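Lic11098 (Leptospira interrogans serogroup Icterohaemorrhagiae serovar copenhageni, PDB 4U08) is of unknown function but forms a curved leucine-rich repeat solenoid of a kind often used for ligand binding, and may act as a virulence factor of this pathogen. Local coordinates at residues A[165-170]-A[188-193]; A[210-215]-A[233-238]. All coordinates share one frame; numbering follows the deposited sequence.

Contact 1 (A[165-170]-A[188-193]); sequences LDHNQL and LDHNQL. With ZN (zinc ion), chain G.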
loop_
_atom_site.group_PDB
_atom_site.type_symbol
_atom_site.label_atom_id
_atom_site.label_comp_id
_atom_site.label_asym_id
_atom_site.label_seq_id
_atom_site.Cartn_x
_atom_site.Cartn_y
_atom_site.Cartn_z
ATOM N N LEU A 165 -1.872 -9.439 2.273
ATOM C CA LEU A 165 -3.141 -10.154 2.450
ATOM C C LEU A 165 -4.262 -9.490 1.666
ATOM O O LEU A 165 -5.433 -9.704 1.950
ATOM C CB LEU A 165 -3.495 -10.226 3.941
ATOM C CG LEU A 165 -2.757 -11.301 4.741
ATOM C CD1 LEU A 165 -2.882 -11.017 6.211
ATOM C CD2 LEU A 165 -3.316 -12.683 4.414
ATOM N N ASP A 166 -3.890 -8.691 0.655
ATOM C CA ASP A 166 -4.839 -7.949 -0.164
ATOM C C ASP A 166 -5.716 -8.890 -1.008
ATOM O O ASP A 166 -5.267 -9.973 -1.399
ATOM C CB ASP A 166 -4.068 -6.987 -1.092
ATOM C CG ASP A 166 -3.123 -7.730 -2.026
ATOM O OD1 ASP A 166 -2.014 -8.128 -1.562
ATOM O OD2 ASP A 166 -3.519 -7.989 -3.187
ATOM N N HIS A 167 -6.930 -8.432 -1.353
ATOM C CA HIS A 167 -7.862 -9.168 -2.230
ATOM C C HIS A 167 -8.171 -10.578 -1.731
ATOM O O HIS A 167 -8.071 -11.552 -2.465
ATOM C CB HIS A 167 -7.354 -9.176 -3.685
ATOM C CG HIS A 167 -7.262 -7.797 -4.259
ATOM N ND1 HIS A 167 -6.111 -7.041 -4.134
ATOM C CD2 HIS A 167 -8.192 -7.073 -4.918
ATOM C CE1 HIS A 167 -6.384 -5.877 -4.699
ATOM N NE2 HIS A 167 -7.613 -5.851 -5.202
ATOM N N ASN A 168 -8.525 -10.666 -0.462
ATOM C CA ASN A 168 -8.986 -11.911 0.148
ATOM C C ASN A 168 -10.393 -11.606 0.604
ATOM O O ASN A 168 -10.996 -10.647 0.089
ATOM C CB ASN A 168 -8.047 -12.375 1.268
ATOM C CG ASN A 168 -6.906 -13.149 0.712
ATOM O OD1 ASN A 168 -7.081 -14.260 0.223
ATOM N ND2 ASN A 168 -5.717 -12.570 0.688
ATOM N N GLN A 169 -10.941 -12.379 1.528
ATOM C CA GLN A 169 -12.293 -12.080 1.983
ATOM C C GLN A 169 -12.338 -11.865 3.490
ATOM O O GLN A 169 -13.353 -12.146 4.118
ATOM C CB GLN A 169 -13.312 -13.137 1.472
ATOM C CG GLN A 169 -12.654 -14.421 0.944
ATOM C CD GLN A 169 -12.700 -14.541 -0.553
ATOM O OE1 GLN A 169 -13.538 -15.266 -1.110
ATOM N NE2 GLN A 169 -11.778 -13.870 -1.238
ATOM N N LEU A 170 -11.266 -11.239 4.058
ATOM C CA LEU A 170 -11.163 -10.965 5.492
ATOM C C LEU A 170 -12.177 -9.979 6.026
ATOM O O LEU A 170 -12.277 -8.871 5.519
ATOM C CB LEU A 170 -9.733 -10.504 5.886
ATOM C CG LEU A 170 -8.580 -11.393 5.461
ATOM C CD1 LEU A 170 -7.236 -10.724 5.798
ATOM C CD2 LEU A 170 -8.652 -12.748 6.127
ATOM N N LEU A 188 -3.514 -4.869 3.218
ATOM C CA LEU A 188 -4.868 -5.374 3.446
ATOM C C LEU A 188 -5.916 -4.797 2.477
ATOM O O LEU A 188 -7.108 -4.891 2.755
ATOM C CB LEU A 188 -5.274 -5.080 4.903
ATOM C CG LEU A 188 -4.501 -5.862 5.975
ATOM C CD1 LEU A 188 -4.671 -5.230 7.307
ATOM C CD2 LEU A 188 -4.933 -7.349 5.974
ATOM N N ASP A 189 -5.488 -4.194 1.354
ATOM C CA ASP A 189 -6.425 -3.617 0.383
ATOM C C ASP A 189 -7.473 -4.607 -0.109
ATOM O O ASP A 189 -7.158 -5.754 -0.406
ATOM C CB ASP A 189 -5.703 -3.126 -0.899
ATOM C CG ASP A 189 -4.731 -1.972 -0.731
ATOM O OD1 ASP A 189 -4.856 -1.230 0.254
ATOM O OD2 ASP A 189 -3.848 -1.817 -1.595
ATOM N N HIS A 190 -8.679 -4.113 -0.303
ATOM C CA HIS A 190 -9.778 -4.837 -0.936
ATOM C C HIS A 190 -10.158 -6.174 -0.252
ATOM O O HIS A 190 -10.351 -7.201 -0.902
ATOM C CB HIS A 190 -9.485 -5.023 -2.444
ATOM C CG HIS A 190 -10.697 -4.848 -3.312
ATOM N ND1 HIS A 190 -10.584 -4.506 -4.655
ATOM C CD2 HIS A 190 -12.012 -4.964 -2.999
ATOM C CE1 HIS A 190 -11.820 -4.431 -5.113
ATOM N NE2 HIS A 190 -12.718 -4.687 -4.153
ATOM N N ASN A 191 -10.282 -6.138 1.067
ATOM C CA ASN A 191 -10.822 -7.263 1.823
ATOM C C ASN A 191 -12.219 -6.740 2.202
ATOM O O ASN A 191 -12.756 -5.907 1.474
ATOM C CB ASN A 191 -9.939 -7.576 3.044
ATOM C CG ASN A 191 -8.772 -8.426 2.696
ATOM O OD1 ASN A 191 -8.921 -9.607 2.474
ATOM N ND2 ASN A 191 -7.582 -7.854 2.625
ATOM N N GLN A 192 -12.792 -7.150 3.335
ATOM C CA GLN A 192 -14.078 -6.599 3.756
ATOM C C GLN A 192 -14.009 -6.279 5.224
ATOM O O GLN A 192 -14.959 -6.492 5.982
ATOM C CB GLN A 192 -15.282 -7.501 3.350
ATOM C CG GLN A 192 -15.111 -8.990 3.586
ATOM C CD GLN A 192 -16.190 -9.797 2.897
ATOM O OE1 GLN A 192 -17.376 -9.443 2.900
ATOM N NE2 GLN A 192 -15.808 -10.917 2.308
ATOM N N LEU A 193 -12.836 -5.768 5.649
ATOM C CA LEU A 193 -12.585 -5.444 7.043
ATOM C C LEU A 193 -13.559 -4.411 7.539
ATOM O O LEU A 193 -13.660 -3.340 6.964
ATOM C CB LEU A 193 -11.135 -4.964 7.241
ATOM C CG LEU A 193 -10.022 -6.000 7.008
ATOM C CD1 LEU A 193 -8.655 -5.307 6.916
ATOM C CD2 LEU A 193 -9.978 -7.031 8.138
HETATM ZN ZN ZN G . -8.904 -4.264 -5.515
HETATM O O HOH W 1 -8.166 -2.409 -4.567
#
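The imidazoles of H167 and H190 meet obliquely, their planes 56° apart, and close on one zinc ion from two successive turns of the chain. H167 gives NE2 at 2.1 Å from the metal and H190 gives ND1 at 1.9 Å, with a water as a further ligand. The H190 CB lies over one face of the H167 ring, a CH-pi contact 3.7 Å from the centroid; on that same face, higher above the plane, sits the D189 carbonyl oxygen. At the edge of the H167 ring, ND1 donates nearly in plane to the anti lone pair of D166 OD2, which fixes the ring's rotation and would tend to make NE2 a stronger donor to the metal. H144, from the preceding turn, stacks on H167. Inward of this polar rim runs the asparagine ladder of a leucine-rich repeat solenoid, in which equivalent asparagines hold each turn to the last. N191, its CG anti to the carbonyl carbon (chi1 -83°), sends ND2 to L165 O at 2.9 Å in an almost straight bond. N168 ND2 approaches L165 O from the opposite face of the carbonyl plane, and bonds L142 O as well. The N191 amide oxygen turns the other way, taking L170 N at 3.3 Å and, weakly, N168 N. Backbone bonds from H167 N to D189 O and from Q192 N to L170 O flank the amide. On the core side, L188 CD2 touches L165 CB at 3.8 Å and L170 CD1 at 4.1 Å, the L170 and L188 side chains crossing at about a right angle.

Contact 2 (A[210-215]-A[233-238]); sequences HLRNNQ and LLNKNK. With ZN (zinc ion), chain F.
The R212 guanidinium carries L233 CD1 over the centre of one face, 3.6 Å above the plane, and has a zinc ion level with its edge. The same methyl touches the H210 ring obliquely, CD1 lying 3.4 Å from H210 CD2. Over one face of that imidazole, toward its rim, stands R212 NH2, while the water bound to the zinc lies at the ring's edge; H210 ND1 holds the metal at 2.2 Å. These groups mark the point where two neighbouring parallel strands of a leucine-rich repeat solenoid give way to loops. R212 reaches back over H210 through a bend at chi3 (-82°), and its NH2 forms a salt bridge with D189 of the preceding turn, so the guanidinium spans two interfaces. Where the strands end, L211 N bonds L233 O at 2.9 Å; two residues on, N213 N bonds N235 O in the same sense. The polar interior is served by asparagine amides: N237 ND2 gives one hydrogen to L211 O and the other to L234 O, while its OD1 accepts from L216 N. N214 ND2 likewise divides between L211 O and L188 O. Deeper in, L211 and L234 run side by side into the core, L211 CD1 meeting L234 CD2 at 3.8 Å. The two amides grip L211 O from opposite faces of its carbonyl plane, the bond from N237 ND2 measuring 2.9 Å and that from N214 ND2 3.1 Å.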
loop_
_atom_site.group_PDB
_atom_site.type_symbol
_atom_site.label_atom_id
_atom_site.label_comp_id
_atom_site.label_asym_id
_atom_site.label_seq_id
_atom_site.Cartn_x
_atom_site.Cartn_y
_atom_site.Cartn_z
ATOM N N HIS A 210 -1.705 -0.430 4.138
ATOM C CA HIS A 210 -2.622 -0.363 3.006
ATOM C C HIS A 210 -3.956 -0.952 3.414
ATOM O O HIS A 210 -4.041 -2.153 3.686
ATOM C CB HIS A 210 -2.030 -1.122 1.808
ATOM C CG HIS A 210 -0.933 -0.367 1.111
ATOM N ND1 HIS A 210 -0.358 -0.846 -0.033
ATOM C CD2 HIS A 210 -0.349 0.814 1.426
ATOM C CE1 HIS A 210 0.567 0.037 -0.378
ATOM N NE2 HIS A 210 0.602 1.057 0.468
ATOM N N LEU A 211 -4.969 -0.102 3.550
ATOM C CA LEU A 211 -6.312 -0.517 3.970
ATOM C C LEU A 211 -7.391 -0.041 3.012
ATOM O O LEU A 211 -8.558 0.077 3.400
ATOM C CB LEU A 211 -6.606 0.013 5.373
ATOM C CG LEU A 211 -5.993 -0.779 6.530
ATOM C CD1 LEU A 211 -6.048 0.018 7.786
ATOM C CD2 LEU A 211 -6.738 -2.082 6.737
ATOM N N ARG A 212 -7.006 0.228 1.762
ATOM C CA ARG A 212 -7.922 0.754 0.756
ATOM C C ARG A 212 -9.016 -0.227 0.430
ATOM O O ARG A 212 -8.768 -1.427 0.363
ATOM C CB ARG A 212 -7.163 1.101 -0.533
ATOM C CG ARG A 212 -6.145 2.233 -0.342
ATOM C CD ARG A 212 -5.248 2.334 -1.555
ATOM N NE ARG A 212 -4.154 1.361 -1.508
ATOM C CZ ARG A 212 -3.216 1.249 -2.442
ATOM N NH1 ARG A 212 -3.222 2.050 -3.497
ATOM N NH2 ARG A 212 -2.260 0.340 -2.323
ATOM N N ASN A 213 -10.209 0.284 0.154
ATOM C CA ASN A 213 -11.322 -0.530 -0.304
ATOM C C ASN A 213 -11.735 -1.618 0.706
ATOM O O ASN A 213 -11.850 -2.786 0.363
ATOM C CB ASN A 213 -11.040 -1.120 -1.716
ATOM C CG ASN A 213 -12.158 -0.942 -2.710
ATOM O OD1 ASN A 213 -11.920 -0.896 -3.915
ATOM N ND2 ASN A 213 -13.397 -0.909 -2.242
ATOM N N ASN A 214 -11.947 -1.220 1.943
ATOM C CA ASN A 214 -12.462 -2.120 2.976
ATOM C C ASN A 214 -13.799 -1.540 3.442
ATOM O O ASN A 214 -14.377 -0.723 2.715
ATOM C CB ASN A 214 -11.436 -2.321 4.107
ATOM C CG ASN A 214 -10.412 -3.351 3.740
ATOM O OD1 ASN A 214 -10.689 -4.543 3.764
ATOM N ND2 ASN A 214 -9.215 -2.927 3.362
ATOM N N GLN A 215 -14.298 -1.939 4.614
ATOM C CA GLN A 215 -15.583 -1.449 5.123
ATOM C C GLN A 215 -15.446 -0.849 6.508
ATOM O O GLN A 215 -16.364 -0.963 7.319
ATOM C CB GLN A 215 -16.629 -2.593 5.099
ATOM C CG GLN A 215 -17.055 -2.983 3.674
ATOM C CD GLN A 215 -17.658 -4.367 3.577
ATOM O OE1 GLN A 215 -18.352 -4.859 4.483
ATOM N NE2 GLN A 215 -17.455 -5.011 2.434
ATOM N N LEU A 233 -2.978 4.430 4.073
ATOM C CA LEU A 233 -3.897 4.511 2.938
ATOM C C LEU A 233 -5.248 3.938 3.316
ATOM O O LEU A 233 -5.390 2.719 3.468
ATOM C CB LEU A 233 -3.334 3.822 1.697
ATOM C CG LEU A 233 -1.887 4.143 1.274
ATOM C CD1 LEU A 233 -1.607 3.545 -0.101
ATOM C CD2 LEU A 233 -1.596 5.671 1.238
ATOM N N LEU A 234 -6.226 4.826 3.495
ATOM C CA LEU A 234 -7.591 4.494 3.924
ATOM C C LEU A 234 -8.665 4.815 2.891
ATOM O O LEU A 234 -9.849 4.875 3.235
ATOM C CB LEU A 234 -7.892 5.175 5.257
ATOM C CG LEU A 234 -7.169 4.578 6.470
ATOM C CD1 LEU A 234 -7.064 5.583 7.588
ATOM C CD2 LEU A 234 -7.852 3.299 6.939
ATOM N N ASN A 235 -8.262 4.959 1.609
ATOM C CA ASN A 235 -9.194 5.253 0.510
ATOM C C ASN A 235 -10.338 4.269 0.464
ATOM O O ASN A 235 -10.126 3.069 0.675
ATOM C CB ASN A 235 -8.515 5.140 -0.851
ATOM C CG ASN A 235 -7.349 6.033 -1.100
ATOM O OD1 ASN A 235 -6.580 5.781 -2.021
ATOM N ND2 ASN A 235 -7.238 7.127 -0.356
ATOM N N LYS A 236 -11.533 4.761 0.112
ATOM C CA LYS A 236 -12.706 3.911 -0.118
ATOM C C LYS A 236 -13.052 2.995 1.076
ATOM O O LYS A 236 -13.104 1.781 0.946
ATOM C CB LYS A 236 -12.567 3.118 -1.425
ATOM C CG LYS A 236 -12.594 3.996 -2.676
ATOM C CD LYS A 236 -12.442 3.187 -3.944
ATOM C CE LYS A 236 -12.605 4.078 -5.156
ATOM N NZ LYS A 236 -12.258 3.377 -6.418
ATOM N N ASN A 237 -13.266 3.602 2.228
ATOM C CA ASN A 237 -13.778 2.941 3.423
ATOM C C ASN A 237 -15.075 3.697 3.781
ATOM O O ASN A 237 -15.580 4.439 2.936
ATOM C CB ASN A 237 -12.750 2.937 4.560
ATOM C CG ASN A 237 -11.770 1.807 4.414
ATOM O OD1 ASN A 237 -12.058 0.671 4.779
ATOM N ND2 ASN A 237 -10.599 2.071 3.865
ATOM N N LYS A 238 -15.570 3.577 5.013
ATOM C CA LYS A 238 -16.811 4.228 5.462
ATOM C C LYS A 238 -16.570 5.048 6.712
ATOM O O LYS A 238 -17.469 5.177 7.539
ATOM C CB LYS A 238 -17.901 3.161 5.731
ATOM C CG LYS A 238 -18.348 2.391 4.503
ATOM C CD LYS A 238 -19.353 1.308 4.889
ATOM C CE LYS A 238 -20.028 0.672 3.691
ATOM N NZ LYS A 238 -19.120 -0.247 2.949
HETATM ZN ZN ZN F . -0.688 -2.904 -0.860
HETATM O O HOH W 2 -2.423 -4.083 -0.095
#

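Overall arrangement
Both contacts join the loops that follow successive strands of the solenoid, in series along the chain and with centres about 10 Å apart. Each combines a buried layer of leucines and asparagines with a more accessible polar rim, and their chemistry diverges at that rim. In contact 1 a zinc ion is bound by histidines from both segments and so bridges the turns directly. In contact 2 the histidine ligand comes from one segment, and an arginine lies on a leucine methyl from the other segment; two lysines make its rim more exposed. A probable hydrogen bond from H190 N to R212 O, with D189 OD1 packed against H210 CB, joins one contact to the next.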